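Local structure of DNA polymerase III beta subunit (Streptococcus pyogenes, 2AVT) at residues His166-Leu169 with Phe175-Val178; Val129-Pro134 with Leu232-His237; Met185-Ile190 with Arg254-Glu259; Thr149-Ser154 with Leu334-Lys339. The protein forms a ring-shaped dimeric sliding clamp that probably encircles duplex DNA and tethers the replicative polymerase to its template. All coordinates share one frame; numbering follows the deposited sequence.

Contact 1 of 4, residues His166-Leu169 with Phe175-Val178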
loop_
_atom_site.group_PDB
_atom_site.type_symbol
_atom_site.label_atom_id
_atom_site.label_comp_id
_atom_site.label_asym_id
_atom_site.label_seq_id
_atom_site.Cartn_x
_atom_site.Cartn_y
_atom_site.Cartn_z
ATOM N N HIS A 166 -4.311 -26.376 -15.050
ATOM C CA HIS A 166 -4.034 -27.553 -15.877
ATOM C C HIS A 166 -3.803 -27.088 -17.308
ATOM O O HIS A 166 -4.675 -26.463 -17.905
ATOM C CB HIS A 166 -5.214 -28.534 -15.852
ATOM C CG HIS A 166 -4.903 -29.868 -16.465
ATOM N ND1 HIS A 166 -5.883 -30.761 -16.844
ATOM C CD2 HIS A 166 -3.721 -30.470 -16.743
ATOM C CE1 HIS A 166 -5.319 -31.853 -17.331
ATOM N NE2 HIS A 166 -4.007 -31.703 -17.280
ATOM N N ILE A 167 -2.624 -27.378 -17.848
ATOM C CA ILE A 167 -2.287 -26.993 -19.222
ATOM C C ILE A 167 -1.998 -28.281 -19.986
ATOM O O ILE A 167 -1.120 -29.050 -19.591
ATOM C CB ILE A 167 -1.018 -26.109 -19.287
ATOM C CG1 ILE A 167 -1.151 -24.906 -18.352
ATOM C CG2 ILE A 167 -0.808 -25.618 -20.707
ATOM C CD1 ILE A 167 -2.238 -23.947 -18.739
ATOM N N VAL A 168 -2.730 -28.511 -21.076
ATOM C CA VAL A 168 -2.555 -29.731 -21.867
ATOM C C VAL A 168 -2.514 -29.513 -23.380
ATOM O O VAL A 168 -3.309 -28.751 -23.926
ATOM C CB VAL A 168 -3.702 -30.741 -21.606
ATOM C CG1 VAL A 168 -3.443 -32.033 -22.370
ATOM C CG2 VAL A 168 -3.833 -31.014 -20.137
ATOM N N LEU A 169 -1.584 -30.185 -24.048
ATOM C CA LEU A 169 -1.488 -30.099 -25.502
ATOM C C LEU A 169 -1.811 -31.491 -26.039
ATOM O O LEU A 169 -1.066 -32.440 -25.794
ATOM C CB LEU A 169 -0.085 -29.693 -25.953
ATOM C CG LEU A 169 0.024 -29.582 -27.481
ATOM C CD1 LEU A 169 -0.925 -28.492 -27.965
ATOM C CD2 LEU A 169 1.455 -29.277 -27.900
ATOM N N PHE A 175 -4.391 -27.020 -27.718
ATOM C CA PHE A 175 -3.916 -26.478 -26.441
ATOM C C PHE A 175 -5.060 -26.160 -25.474
ATOM O O PHE A 175 -5.995 -25.439 -25.828
ATOM C CB PHE A 175 -3.117 -25.195 -26.722
ATOM C CG PHE A 175 -2.505 -24.556 -25.499
ATOM C CD1 PHE A 175 -3.262 -23.746 -24.669
ATOM C CD2 PHE A 175 -1.163 -24.720 -25.218
ATOM C CE1 PHE A 175 -2.689 -23.107 -23.580
ATOM C CE2 PHE A 175 -0.584 -24.083 -24.130
ATOM C CZ PHE A 175 -1.348 -23.275 -23.312
ATOM N N LYS A 176 -4.992 -26.691 -24.254
ATOM C CA LYS A 176 -6.029 -26.392 -23.265
ATOM C C LYS A 176 -5.431 -25.927 -21.929
ATOM O O LYS A 176 -4.503 -26.532 -21.402
ATOM C CB LYS A 176 -6.929 -27.611 -23.009
ATOM C CG LYS A 176 -8.045 -27.329 -22.000
ATOM C CD LYS A 176 -8.863 -28.567 -21.639
ATOM C CE LYS A 176 -8.019 -29.604 -20.906
ATOM N NZ LYS A 176 -8.804 -30.826 -20.553
ATOM N N ALA A 177 -5.968 -24.835 -21.401
ATOM C CA ALA A 177 -5.534 -24.306 -20.117
ATOM C C ALA A 177 -6.802 -24.195 -19.289
ATOM O O ALA A 177 -7.721 -23.464 -19.663
ATOM C CB ALA A 177 -4.893 -22.928 -20.284
ATOM N N VAL A 178 -6.865 -24.933 -18.182
ATOM C CA VAL A 178 -8.040 -24.890 -17.316
ATOM C C VAL A 178 -7.678 -24.851 -15.833
ATOM O O VAL A 178 -6.673 -25.420 -15.407
ATOM C CB VAL A 178 -8.961 -26.112 -17.548
ATOM C CG1 VAL A 178 -8.274 -27.374 -17.074
ATOM C CG2 VAL A 178 -10.273 -25.914 -16.810
#
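I167 meets A177 and F175 on one face of an antiparallel beta hairpin, and on this face strands 166-169 and 175-178 pack tightly. One branch of the isoleucine reaches the aromatic ring, CG2 lying 3.5 Å from CZ of F175. The other points at the alanine; CD1 of I167 is modelled 3.2 Å from CB of A177, shorter than a normal methyl contact, and the exact value is doubtful. With CG1 of I167 anti to the carbonyl carbon (chi1 -53°), one branch is sent to each partner. Next along this face, CD1 of L169 rests 4.1 Å from CB of F175.

The face bearing H166, V168, K176 and V178 is looser. Here CB of H166 touches CG1 of V178 at 3.5 Å, but V168 and K176, both partly exposed, hardly meet: CG2 of V168 is 4.5 Å from CE of K176. The lysine chain bends at chi3 (65°), and its NZ forms a salt bridge with D253.

Four backbone hydrogen bonds clamp the hairpin, two within the pair H166 and V178 and two within V168 and K176. The hairpin is flanked by further strands of the same sheet: I167 and L169 bond to strand 199-204, F175 and A177 to strand 184-191. Helix 139-149 covers the tight face, its I145 resting on F175 and A177.

Contact 2 of 4, residues Val129-Pro134 with Leu232-His237; sequences VSTENP and LFRSEH
L232 and R234 project from strand 230-234, part of an antiparallel sheet of the DNA-clamp fold, toward the irregular loop 129-134. This loop runs between strand 111-116 of one sheet and strand 135-138 of the next, consistent with its being the link from the N-terminal to the central clamp domain, and the contact lays that link against strand 230-234. No hydrogen bond crosses between the two segments, and the contact is carried by two separate side-chain meetings.

The first residue, L232, points its side chain at the loop. Its CD2 methyl approaches CB of V129 at 4.3 Å, a light apolar touch. F225 of the adjacent strand 221-226 packs against V129, T131 and R234, and so forms a floor common to both segments. After F233, which turns from the loop, R234 points to the loop side again, and beyond it the chain leaves the strand and runs clear of 129-134. CG of R234 is anti to the backbone N (chi1 -169°) and the chain bends at chi3, which carries the guanidinium across the T131 side chain at about a right angle. CG2 of T131 is modelled only 3.0 Å from NH1 of R234, so short that the exact fit here is doubtful; the hydroxyl OG1 of T131 stays 3.8 Å from NH1 of R234. The charge of the arginine is answered within the sheet instead, by a salt bridge from NH2 of R234 to OE1 of E223.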
loop_
_atom_site.group_PDB
_atom_site.type_symbol
_atom_site.label_atom_id
_atom_site.label_comp_id
_atom_site.label_asym_id
_atom_site.label_seq_id
_atom_site.Cartn_x
_atom_site.Cartn_y
_atom_site.Cartn_z
ATOM N N VAL A 129 16.890 -28.384 -17.064
ATOM C CA VAL A 129 15.859 -28.865 -17.973
ATOM C C VAL A 129 16.408 -28.825 -19.395
ATOM O O VAL A 129 16.942 -27.806 -19.833
ATOM C CB VAL A 129 14.593 -27.987 -17.905
ATOM C CG1 VAL A 129 13.577 -28.456 -18.939
ATOM C CG2 VAL A 129 13.990 -28.051 -16.511
ATOM N N SER A 130 16.283 -29.939 -20.111
ATOM C CA SER A 130 16.768 -30.027 -21.485
ATOM C C SER A 130 16.278 -28.867 -22.351
ATOM O O SER A 130 15.106 -28.488 -22.296
ATOM C CB SER A 130 16.331 -31.351 -22.106
ATOM O OG SER A 130 14.937 -31.538 -21.947
ATOM N N THR A 131 17.183 -28.318 -23.154
ATOM C CA THR A 131 16.870 -27.196 -24.028
ATOM C C THR A 131 16.625 -27.644 -25.469
ATOM O O THR A 131 16.790 -26.863 -26.407
ATOM C CB THR A 131 18.021 -26.173 -24.037
ATOM O OG1 THR A 131 18.400 -25.868 -22.690
ATOM C CG2 THR A 131 17.588 -24.896 -24.728
ATOM N N GLU A 132 16.231 -28.900 -25.647
ATOM C CA GLU A 132 15.968 -29.425 -26.983
ATOM C C GLU A 132 14.468 -29.451 -27.269
ATOM O O GLU A 132 13.665 -29.655 -26.362
ATOM C CB GLU A 132 16.559 -30.833 -27.113
ATOM C CG GLU A 132 16.380 -31.470 -28.480
ATOM C CD GLU A 132 17.311 -32.652 -28.697
ATOM O OE1 GLU A 132 18.156 -32.916 -27.812
ATOM O OE2 GLU A 132 17.204 -33.313 -29.752
ATOM N N ASN A 133 14.098 -29.231 -28.532
ATOM C CA ASN A 133 12.695 -29.230 -28.952
ATOM C C ASN A 133 11.833 -28.261 -28.148
ATOM O O ASN A 133 10.988 -28.669 -27.355
ATOM C CB ASN A 133 12.109 -30.637 -28.838
ATOM C CG ASN A 133 12.839 -31.639 -29.707
ATOM O OD1 ASN A 133 12.865 -31.510 -30.933
ATOM N ND2 ASN A 133 13.444 -32.641 -29.075
ATOM N N PRO A 134 12.029 -26.955 -28.366
ATOM C CA PRO A 134 11.296 -25.895 -27.681
ATOM C C PRO A 134 9.926 -25.581 -28.262
ATOM O O PRO A 134 9.733 -25.611 -29.482
ATOM C CB PRO A 134 12.232 -24.708 -27.817
ATOM C CG PRO A 134 12.760 -24.903 -29.203
ATOM C CD PRO A 134 13.071 -26.389 -29.240
ATOM N N LEU A 232 10.349 -24.838 -17.858
ATOM C CA LEU A 232 11.258 -23.716 -18.013
ATOM C C LEU A 232 10.757 -22.766 -19.096
ATOM O O LEU A 232 10.511 -23.184 -20.228
ATOM C CB LEU A 232 12.657 -24.220 -18.387
ATOM C CG LEU A 232 13.656 -23.245 -19.032
ATOM C CD1 LEU A 232 14.020 -22.103 -18.083
ATOM C CD2 LEU A 232 14.901 -24.017 -19.420
ATOM N N PHE A 233 10.569 -21.501 -18.732
ATOM C CA PHE A 233 10.165 -20.484 -19.692
ATOM C C PHE A 233 11.448 -19.697 -19.918
ATOM O O PHE A 233 12.072 -19.245 -18.953
ATOM C CB PHE A 233 9.091 -19.557 -19.120
ATOM C CG PHE A 233 7.802 -20.239 -18.793
ATOM C CD1 PHE A 233 7.619 -20.855 -17.566
ATOM C CD2 PHE A 233 6.755 -20.240 -19.699
ATOM C CE1 PHE A 233 6.419 -21.446 -17.253
ATOM C CE2 PHE A 233 5.550 -20.833 -19.391
ATOM C CZ PHE A 233 5.380 -21.435 -18.169
ATOM N N ARG A 234 11.844 -19.524 -21.175
ATOM C CA ARG A 234 13.085 -18.828 -21.473
ATOM C C ARG A 234 13.037 -17.778 -22.582
ATOM O O ARG A 234 12.490 -18.012 -23.664
ATOM C CB ARG A 234 14.169 -19.857 -21.817
ATOM C CG ARG A 234 15.565 -19.279 -21.893
ATOM C CD ARG A 234 16.590 -20.327 -22.291
ATOM N NE ARG A 234 16.375 -20.814 -23.650
ATOM C CZ ARG A 234 17.158 -21.700 -24.257
ATOM N NH1 ARG A 234 18.212 -22.196 -23.625
ATOM N NH2 ARG A 234 16.887 -22.094 -25.494
ATOM N N SER A 235 13.616 -16.618 -22.288
ATOM C CA SER A 235 13.724 -15.520 -23.238
ATOM C C SER A 235 15.218 -15.407 -23.497
ATOM O O SER A 235 15.982 -16.287 -23.102
ATOM C CB SER A 235 13.194 -14.213 -22.633
ATOM O OG SER A 235 13.952 -13.807 -21.507
ATOM N N GLU A 236 15.651 -14.336 -24.141
ATOM C CA GLU A 236 17.072 -14.177 -24.419
ATOM C C GLU A 236 17.936 -14.072 -23.158
ATOM O O GLU A 236 18.996 -14.677 -23.075
ATOM C CB GLU A 236 17.303 -12.947 -25.295
ATOM C CG GLU A 236 16.924 -13.151 -26.753
ATOM C CD GLU A 236 17.657 -14.326 -27.378
ATOM O OE1 GLU A 236 18.872 -14.473 -27.118
ATOM O OE2 GLU A 236 17.027 -15.099 -28.132
ATOM N N HIS A 237 17.482 -13.318 -22.167
ATOM C CA HIS A 237 18.288 -13.159 -20.959
ATOM C C HIS A 237 17.646 -13.661 -19.679
ATOM O O HIS A 237 18.247 -13.568 -18.606
ATOM C CB HIS A 237 18.666 -11.686 -20.790
ATOM C CG HIS A 237 19.309 -11.094 -22.001
ATOM N ND1 HIS A 237 18.661 -10.205 -22.831
ATOM C CD2 HIS A 237 20.522 -11.317 -22.562
ATOM C CE1 HIS A 237 19.445 -9.907 -23.852
ATOM N NE2 HIS A 237 20.579 -10.570 -23.713
#

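Contact 3 of 4, residues Met185-Ile190 with Arg254-Glu259; sequences MSQRLI and RLLMTE
The face of a long antiparallel sheet turned away from helix 139-149, in a sheet that runs from the central into the C-terminal part of the clamp chain, is where M185 and Q187, on strand 184-191, meet L255 and L256. The two leucines belong to the connecting loop that leads on to strand 262-267; L255 ends a short 3-10 turn, and L256 follows it in irregular chain.

M185 makes the apolar half of the contact. Its side chain extends from the strand as far as the sulfur and then bends at chi3 (82°), placing the terminal methyl in front of L256: CE is 4.0 Å from CD2 of L256. The sulfur itself faces the other leucine, with SD of M185 4.3 Å from CD1 of L255. M185 thus reaches both leucines, crossing L256 at about a right angle.

Q187 lies on the same side of the strand, and its side chain too runs at about a right angle to L256. Strand 184-191 is held between strands 174-180 and 367-372: V178 packs against M185, K176 against Q187, and the backbones of M185 and Q187 bond to L371 and I369. Across the contact the amide packs against the methyls of L256 without a hydrogen bond; both lie against its end, CD2 4.1 Å from OE1 of Q187 and CD1 4.1 Å from NE2 of Q187.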
loop_
_atom_site.group_PDB
_atom_site.type_symbol
_atom_site.label_atom_id
_atom_site.label_comp_id
_atom_site.label_asym_id
_atom_site.label_seq_id
_atom_site.Cartn_x
_atom_site.Cartn_y
_atom_site.Cartn_z
ATOM N N MET A 185 -14.945 -22.405 -12.593
ATOM C CA MET A 185 -13.919 -22.900 -13.496
ATOM C C MET A 185 -13.711 -21.955 -14.663
ATOM O O MET A 185 -14.634 -21.253 -15.059
ATOM C CB MET A 185 -14.362 -24.275 -14.004
ATOM C CG MET A 185 -13.519 -24.851 -15.117
ATOM S SD MET A 185 -14.251 -26.406 -15.696
ATOM C CE MET A 185 -15.477 -25.779 -16.773
ATOM N N SER A 186 -12.499 -21.963 -15.206
ATOM C CA SER A 186 -12.138 -21.122 -16.337
ATOM C C SER A 186 -11.307 -21.952 -17.307
ATOM O O SER A 186 -10.352 -22.633 -16.899
ATOM C CB SER A 186 -11.323 -19.922 -15.865
ATOM O OG SER A 186 -11.135 -19.015 -16.932
ATOM N N GLN A 187 -11.673 -21.895 -18.588
ATOM C CA GLN A 187 -10.983 -22.658 -19.632
ATOM C C GLN A 187 -10.666 -21.875 -20.913
ATOM O O GLN A 187 -11.491 -21.117 -21.426
ATOM C CB GLN A 187 -11.816 -23.878 -20.011
ATOM C CG GLN A 187 -11.239 -24.697 -21.154
ATOM C CD GLN A 187 -12.273 -25.620 -21.774
ATOM O OE1 GLN A 187 -13.179 -25.177 -22.492
ATOM N NE2 GLN A 187 -12.154 -26.901 -21.487
ATOM N N ARG A 188 -9.463 -22.097 -21.432
ATOM C CA ARG A 188 -9.017 -21.442 -22.653
ATOM C C ARG A 188 -8.515 -22.506 -23.626
ATOM O O ARG A 188 -7.628 -23.290 -23.296
ATOM C CB ARG A 188 -7.891 -20.445 -22.347
ATOM C CG ARG A 188 -7.378 -19.656 -23.557
ATOM C CD ARG A 188 -8.434 -18.689 -24.108
ATOM N NE ARG A 188 -7.995 -18.029 -25.342
ATOM C CZ ARG A 188 -7.054 -17.091 -25.404
ATOM N NH1 ARG A 188 -6.441 -16.680 -24.302
ATOM N NH2 ARG A 188 -6.712 -16.572 -26.576
ATOM N N LEU A 189 -9.095 -22.535 -24.823
ATOM C CA LEU A 189 -8.686 -23.495 -25.843
ATOM C C LEU A 189 -8.039 -22.742 -26.990
ATOM O O LEU A 189 -8.511 -21.687 -27.400
ATOM C CB LEU A 189 -9.886 -24.273 -26.380
ATOM C CG LEU A 189 -10.762 -25.044 -25.398
ATOM C CD1 LEU A 189 -11.787 -25.841 -26.199
ATOM C CD2 LEU A 189 -9.919 -25.976 -24.540
ATOM N N ILE A 190 -6.951 -23.291 -27.500
ATOM C CA ILE A 190 -6.242 -22.675 -28.604
ATOM C C ILE A 190 -5.737 -23.793 -29.493
ATOM O O ILE A 190 -5.433 -24.881 -29.007
ATOM C CB ILE A 190 -5.038 -21.845 -28.089
ATOM C CG1 ILE A 190 -5.542 -20.602 -27.354
ATOM C CG2 ILE A 190 -4.137 -21.452 -29.238
ATOM C CD1 ILE A 190 -4.433 -19.729 -26.797
ATOM N N ARG A 254 -15.619 -33.191 -18.696
ATOM C CA ARG A 254 -16.907 -33.761 -18.320
ATOM C C ARG A 254 -17.801 -32.774 -17.578
ATOM O O ARG A 254 -18.906 -33.127 -17.169
ATOM C CB ARG A 254 -16.686 -35.007 -17.465
ATOM N N LEU A 255 -17.329 -31.541 -17.412
ATOM C CA LEU A 255 -18.100 -30.517 -16.712
ATOM C C LEU A 255 -18.723 -29.494 -17.655
ATOM O O LEU A 255 -19.609 -28.738 -17.258
ATOM C CB LEU A 255 -17.218 -29.790 -15.690
ATOM C CG LEU A 255 -16.798 -30.569 -14.440
ATOM C CD1 LEU A 255 -15.894 -29.708 -13.576
ATOM C CD2 LEU A 255 -18.036 -30.985 -13.658
ATOM N N LEU A 256 -18.257 -29.461 -18.900
ATOM C CA LEU A 256 -18.791 -28.513 -19.870
ATOM C C LEU A 256 -20.273 -28.792 -20.115
ATOM O O LEU A 256 -20.676 -29.944 -20.288
ATOM C CB LEU A 256 -18.013 -28.601 -21.186
ATOM C CG LEU A 256 -16.529 -28.240 -21.089
ATOM C CD1 LEU A 256 -15.876 -28.365 -22.455
ATOM C CD2 LEU A 256 -16.385 -26.825 -20.558
ATOM N N MET A 257 -21.078 -27.733 -20.126
ATOM C CA MET A 257 -22.514 -27.874 -20.330
ATOM C C MET A 257 -22.894 -27.910 -21.806
ATOM O O MET A 257 -22.480 -27.059 -22.592
ATOM C CB MET A 257 -23.259 -26.736 -19.623
ATOM C CG MET A 257 -22.990 -25.349 -20.187
ATOM S SD MET A 257 -24.354 -24.696 -21.190
ATOM C CE MET A 257 -25.336 -23.859 -19.920
ATOM N N THR A 258 -23.690 -28.909 -22.169
ATOM C CA THR A 258 -24.144 -29.087 -23.543
ATOM C C THR A 258 -24.936 -27.870 -24.015
ATOM O O THR A 258 -24.365 -26.904 -24.522
ATOM C CB THR A 258 -25.040 -30.332 -23.663
ATOM O OG1 THR A 258 -24.394 -31.447 -23.036
ATOM C CG2 THR A 258 -25.303 -30.663 -25.128
ATOM N N GLU A 259 -26.253 -27.917 -23.841
ATOM C CA GLU A 259 -27.109 -26.813 -24.263
ATOM C C GLU A 259 -27.427 -25.848 -23.134
ATOM O O GLU A 259 -26.945 -25.996 -22.012
ATOM C CB GLU A 259 -28.425 -27.344 -24.846
ATOM C CG GLU A 259 -28.284 -28.095 -26.169
ATOM C CD GLU A 259 -29.629 -28.486 -26.766
ATOM O OE1 GLU A 259 -30.400 -27.581 -27.166
ATOM O OE2 GLU A 259 -29.916 -29.701 -26.831
#

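Contact 4 of 4, residues Thr149-Ser154 with Leu334-Lys339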
loop_
_atom_site.group_PDB
_atom_site.type_symbol
_atom_site.label_atom_id
_atom_site.label_comp_id
_atom_site.label_asym_id
_atom_site.label_seq_id
_atom_site.Cartn_x
_atom_site.Cartn_y
_atom_site.Cartn_z
ATOM N N THR A 149 -7.108 -17.617 -16.381
ATOM C CA THR A 149 -7.306 -18.862 -15.645
ATOM C C THR A 149 -6.712 -18.959 -14.233
ATOM O O THR A 149 -7.244 -19.680 -13.388
ATOM C CB THR A 149 -6.758 -20.048 -16.448
ATOM O OG1 THR A 149 -5.350 -19.879 -16.623
ATOM C CG2 THR A 149 -7.420 -20.121 -17.825
ATOM N N ALA A 150 -5.625 -18.243 -13.977
ATOM C CA ALA A 150 -4.964 -18.294 -12.671
ATOM C C ALA A 150 -5.878 -18.116 -11.458
ATOM O O ALA A 150 -5.852 -18.926 -10.534
ATOM C CB ALA A 150 -3.836 -17.269 -12.622
ATOM N N PHE A 151 -6.686 -17.064 -11.471
ATOM C CA PHE A 151 -7.597 -16.756 -10.367
ATOM C C PHE A 151 -8.611 -17.846 -10.005
ATOM O O PHE A 151 -9.093 -17.893 -8.871
ATOM C CB PHE A 151 -8.354 -15.462 -10.680
ATOM C CG PHE A 151 -9.375 -15.606 -11.776
ATOM C CD1 PHE A 151 -10.676 -16.001 -11.486
ATOM C CD2 PHE A 151 -9.030 -15.373 -13.101
ATOM C CE1 PHE A 151 -11.613 -16.162 -12.490
ATOM C CE2 PHE A 151 -9.965 -15.533 -14.115
ATOM C CZ PHE A 151 -11.256 -15.929 -13.808
ATOM N N ALA A 152 -8.944 -18.715 -10.955
ATOM C CA ALA A 152 -9.929 -19.765 -10.706
ATOM C C ALA A 152 -9.407 -20.965 -9.918
ATOM O O ALA A 152 -10.193 -21.740 -9.369
ATOM C CB ALA A 152 -10.532 -20.231 -12.028
ATOM N N ALA A 153 -8.089 -21.128 -9.862
ATOM C CA ALA A 153 -7.505 -22.246 -9.133
ATOM C C ALA A 153 -7.821 -22.156 -7.644
ATOM O O ALA A 153 -8.152 -21.087 -7.128
ATOM C CB ALA A 153 -5.997 -22.285 -9.344
ATOM N N SER A 154 -7.717 -23.290 -6.960
ATOM C CA SER A 154 -7.991 -23.350 -5.528
ATOM C C SER A 154 -6.775 -22.954 -4.690
ATOM O O SER A 154 -5.631 -23.211 -5.066
ATOM C CB SER A 154 -8.436 -24.763 -5.138
ATOM O OG SER A 154 -8.751 -24.834 -3.759
ATOM N N LEU A 334 -18.816 -14.280 -9.875
ATOM C CA LEU A 334 -19.197 -13.587 -11.096
ATOM C C LEU A 334 -18.319 -12.357 -11.281
ATOM O O LEU A 334 -17.862 -12.062 -12.391
ATOM C CB LEU A 334 -20.669 -13.168 -11.036
ATOM C CG LEU A 334 -21.191 -12.429 -12.273
ATOM C CD1 LEU A 334 -20.861 -13.234 -13.537
ATOM C CD2 LEU A 334 -22.687 -12.223 -12.148
ATOM N N ILE A 335 -18.081 -11.641 -10.184
ATOM C CA ILE A 335 -17.247 -10.448 -10.219
ATOM C C ILE A 335 -15.879 -10.778 -10.809
ATOM O O ILE A 335 -15.407 -10.107 -11.721
ATOM C CB ILE A 335 -17.079 -9.849 -8.798
ATOM C CG1 ILE A 335 -18.448 -9.399 -8.270
ATOM C CG2 ILE A 335 -16.106 -8.669 -8.833
ATOM C CD1 ILE A 335 -18.414 -8.767 -6.894
ATOM N N GLU A 336 -15.250 -11.827 -10.297
ATOM C CA GLU A 336 -13.946 -12.236 -10.785
ATOM C C GLU A 336 -13.979 -12.723 -12.243
ATOM O O GLU A 336 -13.034 -12.490 -13.004
ATOM C CB GLU A 336 -13.371 -13.307 -9.853
ATOM C CG GLU A 336 -12.818 -12.709 -8.556
ATOM C CD GLU A 336 -12.462 -13.741 -7.509
ATOM O OE1 GLU A 336 -11.919 -14.804 -7.871
ATOM O OE2 GLU A 336 -12.710 -13.479 -6.311
ATOM N N SER A 337 -15.064 -13.388 -12.637
ATOM C CA SER A 337 -15.193 -13.863 -14.013
ATOM C C SER A 337 -15.302 -12.673 -14.961
ATOM O O SER A 337 -14.729 -12.680 -16.049
ATOM C CB SER A 337 -16.429 -14.754 -14.168
ATOM O OG SER A 337 -16.204 -16.042 -13.614
ATOM N N LEU A 338 -16.035 -11.650 -14.539
ATOM C CA LEU A 338 -16.213 -10.460 -15.359
ATOM C C LEU A 338 -14.914 -9.654 -15.466
ATOM O O LEU A 338 -14.623 -9.051 -16.500
ATOM C CB LEU A 338 -17.340 -9.598 -14.779
ATOM C CG LEU A 338 -18.709 -10.306 -14.756
ATOM C CD1 LEU A 338 -19.737 -9.474 -13.999
ATOM C CD2 LEU A 338 -19.169 -10.555 -16.193
ATOM N N LYS A 339 -14.123 -9.658 -14.400
ATOM C CA LYS A 339 -12.869 -8.923 -14.409
ATOM C C LYS A 339 -11.953 -9.534 -15.464
ATOM O O LYS A 339 -11.172 -8.830 -16.105
ATOM C CB LYS A 339 -12.215 -8.984 -13.020
ATOM C CG LYS A 339 -10.993 -8.089 -12.864
ATOM C CD LYS A 339 -10.547 -8.001 -11.408
ATOM C CE LYS A 339 -9.345 -7.078 -11.251
ATOM N NZ LYS A 339 -8.960 -6.901 -9.815
#
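A small, partly buried interface between domains brings F151, on the 3-10 turn that follows helix 139-149, against E336 and S337 of helix 331-339. The meeting is one of an aromatic ring with helix backbone, and no hydrogen bond crosses directly between the segments. The carbonyl oxygen of E336 sits over one face of the phenyl ring, 4.0 Å from CZ of F151. CG of F151 is placed between its backbone N and carbonyl carbon (chi1 71°), which swings the ring out from the turn toward the helix.

The E336 side chain slides past the ring in the opposite direction. Its OE1 lies 4.0 Å from CD1 of F151, with the carboxylate plane turned 80° from the ring plane. That oxygen is engaged in a salt bridge with R184, which also makes a weak hydrogen bond to the carbonyl of F151, so the arginine links both sides of the interface. S337 OG is taken up by Q370 and the carbonyl of Y333.

Such packing of helix against helical turn across a domain boundary fits the DNA-clamp fold, in which repeated domains set their helices side by side along the inner wall of the ring.

Contact 1 is core and held by backbone hydrogen bonds; contacts 2 and 3 reach the surface, where T131 and L255 are exposed, while contact 4, partly buried, has no exposed residue among those that touch. Contacts 1 and 3 share a sheet: strands 174-180 and 184-191 are neighbours in it, with F175 N probably bonded to I190 O. Contact 4 lies on the helical side, where T149 touches A177 and A152 packs on S186. Contact 2, about 19 Å from contact 1 between centres, stands apart on another sheet. K176, R234 and E336 each have a salt-bridge partner outside their contact; contact 3 is methyl and thioether packing with an amide beside it, and contact 4 sets a ring against a helix carbonyl.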